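Local coordinates for PUA domain-containing protein (PDB 1Q7H) that is of unknown function but probably binds RNA through its PUA domain and may take part in translation initiation, at residues Tyr22-Thr27 with Arg66-Asn71; Val95-Ser100 with Glu128-Lys133. All coordinates share one frame; numbering follows the deposited sequence.

In the fold
From the N terminus, the chain runs through helix 9-20 and turns into 22-27, the first half of interaction 1. It then builds strands 32-35, 40-44, 47-52 and 56-58, which join strand 5-6 in an antiparallel sheet, and helix 60-65. Segment 66-71 returns alongside 22-27, closing a loop of 38 intervening residues and bringing the loop after helix 9-20 against the one leading to strand 72-75. Interaction 2 opens afterwards, on strand 94-97, and closes after 27 intervening residues on helix 126-132. The loops are therefore in series, neither enclosing nor crossing the other. Their centres lie about 21 Å apart, yet they touch where Asp98 OD2 probably accepts a hydrogen bond from Asn71 N at 3.1 Å.

Interaction 1. Residues Tyr22-Thr27 with Arg66-Asn71; sequences YGIDIT and RNPSRN
Tyr22 O accepts a hydrogen bond from Ser69 N (2.9 Å, N-H...O angle 156°), joining a Schellman motif that ends helix 9-20 to the loop running from helix 60-65 to strand 72-75. The two loops run in opposite directions, 171° apart end to end. Gly23, at positive phi, is the C-prime residue of the motif, and its CA lies 3.3 Å from Ser69 OG. Beside this bond, the side chains of Ile24 and Pro68 run alongside one another in the same direction, with Ile24 CG1 3.6 Å from Pro68 CB. Ile24 CG2, anti to the backbone N, instead meets Arg66 O at 3.4 Å. Water 1 bridges the two loops by accepting from Asp25 N and donating to Asn67 O. Further along, Arg66 NE donates to water 2, which lies at the edge of the guanidinium, in its plane.

Leu63 of helix 60-65 touches both Ile24 and Pro68, and Met19 of helix 9-20 also packs on Ile24. At the other end, Phe108 meets the Tyr22 ring edge-to-face, while Asn71 ND2 is bonded to Met106 O. The Arg70 guanidinium lies only 8° from parallel to the Tyr22 ring; its NH1, hydrogen-bonded to Arg21 O, approaches Tyr22 CD1 obliquely at 3.4 Å.

Interaction 2. Residues Val95-Ser100 with Glu128-Lys133; sequences VSMDDS and EVMATK
Met97, a selenomethionine, overlaps Val129 and Met130 on the helix: its SE lies 3.7 Å from Val129 CG1 and 4.0 Å from SE of Met130, also a selenomethionine. With Val129 CB at 3.8 Å as well, the Met97 selenium rests against the branch point of the valine as well as one methyl. The two selenomethionine side chains pass one another heading opposite ways, and the contact extends back from Met97 SE to CG. A chi1 of 70° places that CG between the backbone N and the carbonyl carbon, 4.1 Å from Met130 SE. In Met130 the chain is bent at chi2, and chi3 of -70° turns CE back toward the strand, 3.7 Å from Val95 O.

That carbonyl also has a polar link to the helix end. Water 3 donates to Val95 O at 2.9 Å and accepts from Lys133 NZ, an indirect connection between the strand and the first residue beyond the helix. The interface is small, 200 Å² summed over both sides, and its direct contacts are mainly apolar. Val129 is the buried member of the group: besides meeting the Met97 selenium, its side chain packs on Ala91 and Met124 in the loops nearby.

The strand and helix segments run nearly antiparallel, at 157°, with axes 9.7 Å apart. Val95 and Ser96 both face Thr74 in a classic beta bulge, while Met97 also packs on Val73 of strand 72-75. Helix 126-132 thus lies against strand 94-97, at one edge of the mixed sheet within this chain, with Val129 and Met130 both touching Ile94.

Interaction 1. Residues Tyr22-Thr27 with Arg66-Asn71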
ATOM      1  N   TYR A  22      -1.314  10.503   0.551  1.00 21.72           N
ATOM      2  CA  TYR A  22      -2.197   9.598  -0.172  1.00 20.85           C
ATOM      3  C   TYR A  22      -3.597   9.630   0.402  1.00 15.84           C
ATOM      4  O   TYR A  22      -4.422   8.772   0.092  1.00 21.29           O
ATOM      5  CB  TYR A  22      -1.638   8.175  -0.104  1.00 15.36           C
ATOM      6  CG  TYR A  22      -0.285   8.060  -0.742  1.00 20.69           C
ATOM      7  CD1 TYR A  22      -0.137   8.193  -2.120  1.00 20.46           C
ATOM      8  CD2 TYR A  22       0.859   7.840   0.029  1.00 24.33           C
ATOM      9  CE1 TYR A  22       1.115   8.113  -2.723  1.00 28.90           C
ATOM     10  CE2 TYR A  22       2.118   7.756  -0.565  1.00 26.83           C
ATOM     11  CZ  TYR A  22       2.238   7.895  -1.943  1.00 31.92           C
ATOM     12  OH  TYR A  22       3.476   7.811  -2.548  1.00 40.78           O
ATOM     13  N   GLY A  23      -3.855  10.623   1.245  1.00 15.59           N
ATOM     14  CA  GLY A  23      -5.161  10.747   1.862  1.00 14.09           C
ATOM     15  C   GLY A  23      -5.391   9.745   2.984  1.00 16.83           C
ATOM     16  O   GLY A  23      -6.525   9.558   3.413  1.00 15.78           O
ATOM     17  N   ILE A  24      -4.325   9.092   3.447  1.00 15.45           N
ATOM     18  CA  ILE A  24      -4.433   8.124   4.543  1.00 15.53           C
ATOM     19  C   ILE A  24      -4.261   8.966   5.806  1.00 17.83           C
ATOM     20  O   ILE A  24      -3.174   9.477   6.092  1.00 20.44           O
ATOM     21  CB  ILE A  24      -3.322   7.030   4.433  1.00 12.91           C
ATOM     22  CG1 ILE A  24      -3.488   6.269   3.110  1.00 11.74           C
ATOM     23  CG2 ILE A  24      -3.409   6.054   5.613  1.00 15.26           C
ATOM     24  CD1 ILE A  24      -2.424   5.242   2.799  1.00 10.59           C
ATOM     25  N   ASP A  25      -5.344   9.118   6.554  1.00 17.35           N
ATOM     26  CA  ASP A  25      -5.354   9.958   7.748  1.00 18.50           C
ATOM     27  C   ASP A  25      -5.102   9.277   9.089  1.00 18.31           C
ATOM     28  O   ASP A  25      -5.994   8.628   9.635  1.00 20.27           O
ATOM     29  CB  ASP A  25      -6.699  10.699   7.810  1.00 17.64           C
ATOM     30  CG  ASP A  25      -6.772  11.704   8.944  1.00 22.20           C
ATOM     31  OD1 ASP A  25      -5.888  11.706   9.830  1.00 28.65           O
ATOM     32  OD2 ASP A  25      -7.733  12.495   8.955  1.00 31.53           O
ATOM     33  N   ILE A  26      -3.894   9.439   9.627  1.00 21.86           N
ATOM     34  CA  ILE A  26      -3.553   8.876  10.934  1.00 21.35           C
ATOM     35  C   ILE A  26      -3.039   9.983  11.845  1.00 20.99           C
ATOM     36  O   ILE A  26      -2.354   9.727  12.827  1.00 23.27           O
ATOM     37  CB  ILE A  26      -2.470   7.777  10.848  1.00 23.24           C
ATOM     38  CG1 ILE A  26      -1.283   8.277  10.025  1.00 19.93           C
ATOM     39  CG2 ILE A  26      -3.057   6.500  10.256  1.00 16.03           C
ATOM     40  CD1 ILE A  26      -0.113   7.311  10.010  1.00 21.20           C
ATOM     41  N   THR A  27      -3.364  11.222  11.505  1.00 23.92           N
ATOM     42  CA  THR A  27      -2.933  12.363  12.303  1.00 27.13           C
ATOM     43  C   THR A  27      -3.350  12.152  13.751  1.00 26.33           C
ATOM     44  O   THR A  27      -4.489  11.786  14.022  1.00 25.79           O
ATOM     45  CB  THR A  27      -3.569  13.661  11.783  1.00 30.16           C
ATOM     46  OG1 THR A  27      -3.002  13.985  10.509  1.00 27.48           O
ATOM     47  CG2 THR A  27      -3.330  14.808  12.750  1.00 31.37           C
ATOM     48  N   ARG A  66      -7.584   2.973   7.465  1.00 16.09           N
ATOM     49  CA  ARG A  66      -7.760   4.354   7.016  1.00 15.25           C
ATOM     50  C   ARG A  66      -7.526   4.390   5.510  1.00 16.79           C
ATOM     51  O   ARG A  66      -6.388   4.554   5.060  1.00 12.01           O
ATOM     52  CB  ARG A  66      -6.746   5.261   7.725  1.00 18.76           C
ATOM     53  CG  ARG A  66      -7.041   5.492   9.192  1.00 13.20           C
ATOM     54  CD  ARG A  66      -8.208   6.436   9.348  1.00 19.31           C
ATOM     55  NE  ARG A  66      -8.625   6.603  10.734  1.00 14.90           N
ATOM     56  CZ  ARG A  66      -9.613   5.927  11.308  1.00 21.21           C
ATOM     57  NH1 ARG A  66     -10.299   5.020  10.619  1.00 21.39           N
ATOM     58  NH2 ARG A  66      -9.937   6.185  12.569  1.00 19.54           N
ATOM     59  N   ASN A  67      -8.599   4.228   4.735  1.00 15.43           N
ATOM     60  CA  ASN A  67      -8.493   4.193   3.279  1.00 15.98           C
ATOM     61  C   ASN A  67      -7.788   5.387   2.657  1.00 14.19           C
ATOM     62  O   ASN A  67      -7.912   6.507   3.133  1.00 17.97           O
ATOM     63  CB  ASN A  67      -9.877   4.115   2.613  1.00 13.86           C
ATOM     64  CG  ASN A  67     -10.664   2.866   2.985  1.00 17.10           C
ATOM     65  OD1 ASN A  67     -10.119   1.854   3.423  1.00 19.27           O
ATOM     66  ND2 ASN A  67     -11.963   2.931   2.776  1.00 14.42           N
ATOM     67  N   PRO A  68      -7.005   5.153   1.597  1.00 16.01           N
ATOM     68  CA  PRO A  68      -6.328   6.268   0.940  1.00 11.07           C
ATOM     69  C   PRO A  68      -7.431   6.909   0.090  1.00 17.49           C
ATOM     70  O   PRO A  68      -8.470   6.285  -0.146  1.00 16.25           O
ATOM     71  CB  PRO A  68      -5.278   5.568   0.070  1.00  9.93           C
ATOM     72  CG  PRO A  68      -5.939   4.277  -0.264  1.00  6.20           C
ATOM     73  CD  PRO A  68      -6.479   3.871   1.099  1.00 13.48           C
ATOM     74  N   SER A  69      -7.215   8.132  -0.378  1.00 19.23           N
ATOM     75  CA  SER A  69      -8.218   8.804  -1.197  1.00 15.38           C
ATOM     76  C   SER A  69      -7.763   8.963  -2.640  1.00 18.89           C
ATOM     77  O   SER A  69      -8.486   9.510  -3.462  1.00 21.76           O
ATOM     78  CB  SER A  69      -8.557  10.177  -0.618  1.00 14.40           C
ATOM     79  OG  SER A  69      -7.409  11.004  -0.573  1.00 19.89           O
ATOM     80  N   ARG A  70      -6.557   8.502  -2.947  1.00 18.54           N
ATOM     81  CA  ARG A  70      -6.057   8.591  -4.313  1.00 20.39           C
ATOM     82  C   ARG A  70      -5.207   7.381  -4.640  1.00 16.34           C
ATOM     83  O   ARG A  70      -4.826   6.622  -3.749  1.00 13.89           O
ATOM     84  CB  ARG A  70      -5.240   9.881  -4.516  1.00 25.26           C
ATOM     85  CG  ARG A  70      -4.115  10.098  -3.499  1.00 31.24           C
ATOM     86  CD  ARG A  70      -3.517  11.509  -3.608  1.00 34.55           C
ATOM     87  NE  ARG A  70      -2.691  11.680  -4.803  1.00 50.71           N
ATOM     88  CZ  ARG A  70      -1.372  11.480  -4.858  1.00 51.79           C
ATOM     89  NH1 ARG A  70      -0.698  11.101  -3.780  1.00 49.20           N
ATOM     90  NH2 ARG A  70      -0.724  11.658  -6.002  1.00 52.73           N
ATOM     91  N   ASN A  71      -4.945   7.204  -5.931  1.00 15.51           N
ATOM     92  CA  ASN A  71      -4.122   6.123  -6.453  1.00 15.04           C
ATOM     93  C   ASN A  71      -4.681   4.747  -6.188  1.00 15.02           C
ATOM     94  O   ASN A  71      -3.932   3.798  -6.004  1.00 15.89           O
ATOM     95  CB  ASN A  71      -2.706   6.232  -5.891  1.00 12.97           C
ATOM     96  CG  ASN A  71      -2.001   7.498  -6.352  1.00 16.24           C
ATOM     97  OD1 ASN A  71      -2.629   8.395  -6.911  1.00 19.15           O
ATOM     98  ND2 ASN A  71      -0.698   7.577  -6.113  1.00 16.12           N
TER
HETATM   99  O   HOH W   1      -7.787   7.958   5.603  1.00 14.13           O
HETATM  100  O   HOH W   2      -7.076   8.010  12.540  1.00 31.38           O

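Interaction 2. Residues Val95-Ser100 with Glu128-Lys133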
ATOM      1  N   VAL A  95     -10.507  -3.425 -12.971  1.00 19.38           N
ATOM      2  CA  VAL A  95     -11.880  -2.986 -13.164  1.00 19.38           C
ATOM      3  C   VAL A  95     -11.956  -1.458 -13.286  1.00 19.49           C
ATOM      4  O   VAL A  95     -12.653  -0.924 -14.148  1.00 24.22           O
ATOM      5  CB  VAL A  95     -12.755  -3.452 -11.982  1.00 23.99           C
ATOM      6  CG1 VAL A  95     -14.189  -3.003 -12.178  1.00 26.11           C
ATOM      7  CG2 VAL A  95     -12.684  -4.956 -11.859  1.00 20.01           C
ATOM      8  N   SER A  96     -11.229  -0.756 -12.424  1.00 18.24           N
ATOM      9  CA  SER A  96     -11.224   0.701 -12.457  1.00 17.61           C
ATOM     10  C   SER A  96     -10.014   1.211 -11.704  1.00 15.21           C
ATOM     11  O   SER A  96      -9.388   0.473 -10.959  1.00 18.77           O
ATOM     12  CB  SER A  96     -12.500   1.252 -11.811  1.00 10.49           C
ATOM     13  OG  SER A  96     -12.559   0.874 -10.443  1.00 20.49           O
HETATM   14  N   MSE A  97      -9.679   2.476 -11.897  1.00 14.76           N
HETATM   15  CA  MSE A  97      -8.541   3.042 -11.205  1.00 13.08           C
HETATM   16  C   MSE A  97      -8.579   4.557 -11.287  1.00 17.62           C
HETATM   17  O   MSE A  97      -9.297   5.128 -12.113  1.00 17.32           O
HETATM   18  CB  MSE A  97      -7.236   2.504 -11.813  1.00 13.81           C
HETATM   19  CG  MSE A  97      -6.933   3.022 -13.216  1.00 17.82           C
HETATM   20 SE   MSE A  97      -5.560   2.029 -14.210  1.00 28.61          SE
HETATM   21  CE  MSE A  97      -3.970   2.467 -13.190  1.00 11.98           C
ATOM     22  N   ASP A  98      -7.823   5.199 -10.400  1.00 16.66           N
ATOM     23  CA  ASP A  98      -7.713   6.652 -10.359  1.00 14.20           C
ATOM     24  C   ASP A  98      -7.147   7.076 -11.724  1.00 13.26           C
ATOM     25  O   ASP A  98      -6.083   6.613 -12.116  1.00 13.75           O
ATOM     26  CB  ASP A  98      -6.744   7.038  -9.240  1.00 17.36           C
ATOM     27  CG  ASP A  98      -6.713   8.526  -8.971  1.00 22.80           C
ATOM     28  OD1 ASP A  98      -6.695   9.327  -9.935  1.00 20.48           O
ATOM     29  OD2 ASP A  98      -6.689   8.894  -7.784  1.00 25.25           O
ATOM     30  N   ASP A  99      -7.837   7.945 -12.458  1.00 17.11           N
ATOM     31  CA  ASP A  99      -7.307   8.321 -13.767  1.00 20.77           C
ATOM     32  C   ASP A  99      -6.109   9.247 -13.716  1.00 21.53           C
ATOM     33  O   ASP A  99      -5.575   9.623 -14.751  1.00 25.37           O
ATOM     34  CB  ASP A  99      -8.393   8.914 -14.682  1.00 27.54           C
ATOM     35  CG  ASP A  99      -9.076  10.133 -14.091  1.00 36.22           C
ATOM     36  OD1 ASP A  99      -8.395  10.961 -13.452  1.00 34.37           O
ATOM     37  OD2 ASP A  99     -10.304  10.272 -14.288  1.00 44.39           O
ATOM     38  N   SER A 100      -5.656   9.594 -12.517  1.00 19.74           N
ATOM     39  CA  SER A 100      -4.504  10.467 -12.418  1.00 21.50           C
ATOM     40  C   SER A 100      -3.225   9.660 -12.199  1.00 20.22           C
ATOM     41  O   SER A 100      -2.144  10.222 -12.120  1.00 19.58           O
ATOM     42  CB  SER A 100      -4.697  11.487 -11.296  1.00 21.34           C
ATOM     43  OG  SER A 100      -4.584  10.887 -10.026  1.00 27.52           O
ATOM     44  N   GLU A 128      -3.397   4.655 -20.732  1.00 15.27           N
ATOM     45  CA  GLU A 128      -3.044   3.512 -21.562  1.00 16.74           C
ATOM     46  C   GLU A 128      -3.654   2.218 -21.031  1.00 15.94           C
ATOM     47  O   GLU A 128      -4.097   1.373 -21.811  1.00 16.52           O
ATOM     48  CB  GLU A 128      -1.513   3.400 -21.658  1.00 15.09           C
ATOM     49  CG  GLU A 128      -1.006   2.154 -22.370  1.00 19.31           C
ATOM     50  CD  GLU A 128       0.482   2.228 -22.724  1.00 14.55           C
ATOM     51  OE1 GLU A 128       1.248   2.918 -22.027  1.00 23.69           O
ATOM     52  OE2 GLU A 128       0.879   1.576 -23.702  1.00 32.18           O
ATOM     53  N   VAL A 129      -3.680   2.058 -19.710  1.00 12.87           N
ATOM     54  CA  VAL A 129      -4.268   0.853 -19.119  1.00 13.01           C
ATOM     55  C   VAL A 129      -5.747   0.702 -19.476  1.00 14.65           C
ATOM     56  O   VAL A 129      -6.176  -0.353 -19.930  1.00 15.72           O
ATOM     57  CB  VAL A 129      -4.159   0.851 -17.564  1.00 18.59           C
ATOM     58  CG1 VAL A 129      -4.977  -0.303 -16.971  1.00 13.12           C
ATOM     59  CG2 VAL A 129      -2.704   0.731 -17.139  1.00 11.31           C
HETATM   60  N   MSE A 130      -6.527   1.759 -19.276  1.00 16.19           N
HETATM   61  CA  MSE A 130      -7.955   1.684 -19.543  1.00 13.75           C
HETATM   62  C   MSE A 130      -8.326   1.629 -21.026  1.00 17.46           C
HETATM   63  O   MSE A 130      -9.390   1.126 -21.386  1.00 17.80           O
HETATM   64  CB  MSE A 130      -8.674   2.850 -18.856  1.00 18.05           C
HETATM   65  CG  MSE A 130      -8.512   2.882 -17.323  1.00 20.28           C
HETATM   66 SE   MSE A 130      -8.778   1.136 -16.417  1.00 32.40          SE
HETATM   67  CE  MSE A 130     -10.690   0.939 -16.657  1.00 27.52           C
ATOM     68  N   ALA A 131      -7.450   2.127 -21.890  1.00 14.16           N
ATOM     69  CA  ALA A 131      -7.729   2.102 -23.320  1.00 17.12           C
ATOM     70  C   ALA A 131      -7.314   0.793 -23.995  1.00 12.77           C
ATOM     71  O   ALA A 131      -7.948   0.373 -24.953  1.00 13.43           O
ATOM     72  CB  ALA A 131      -7.044   3.294 -24.018  1.00 16.36           C
ATOM     73  N   THR A 132      -6.261   0.151 -23.497  1.00 12.70           N
ATOM     74  CA  THR A 132      -5.776  -1.094 -24.096  1.00 16.68           C
ATOM     75  C   THR A 132      -6.176  -2.342 -23.308  1.00 19.20           C
ATOM     76  O   THR A 132      -6.466  -3.392 -23.892  1.00 16.72           O
ATOM     77  CB  THR A 132      -4.230  -1.112 -24.210  1.00 16.22           C
ATOM     78  OG1 THR A 132      -3.657  -1.227 -22.895  1.00 16.13           O
ATOM     79  CG2 THR A 132      -3.716   0.177 -24.882  1.00  9.55           C
ATOM     80  N   LYS A 133      -6.196  -2.216 -21.986  1.00 20.23           N
ATOM     81  CA  LYS A 133      -6.522  -3.337 -21.101  1.00 23.58           C
ATOM     82  C   LYS A 133      -5.549  -4.483 -21.331  1.00 20.45           C
ATOM     83  O   LYS A 133      -5.932  -5.653 -21.325  1.00 25.71           O
ATOM     84  CB  LYS A 133      -7.958  -3.833 -21.318  1.00 23.25           C
ATOM     85  CG  LYS A 133      -9.021  -3.065 -20.547  1.00 23.84           C
ATOM     86  CD  LYS A 133      -8.680  -3.014 -19.057  1.00 35.72           C
ATOM     87  CE  LYS A 133      -9.922  -3.154 -18.192  1.00 39.27           C
ATOM     88  NZ  LYS A 133     -10.922  -2.091 -18.464  1.00 43.97           N
TER
HETATM   89  O   HOH W   3     -12.999  -1.922 -16.870  1.00 37.94           O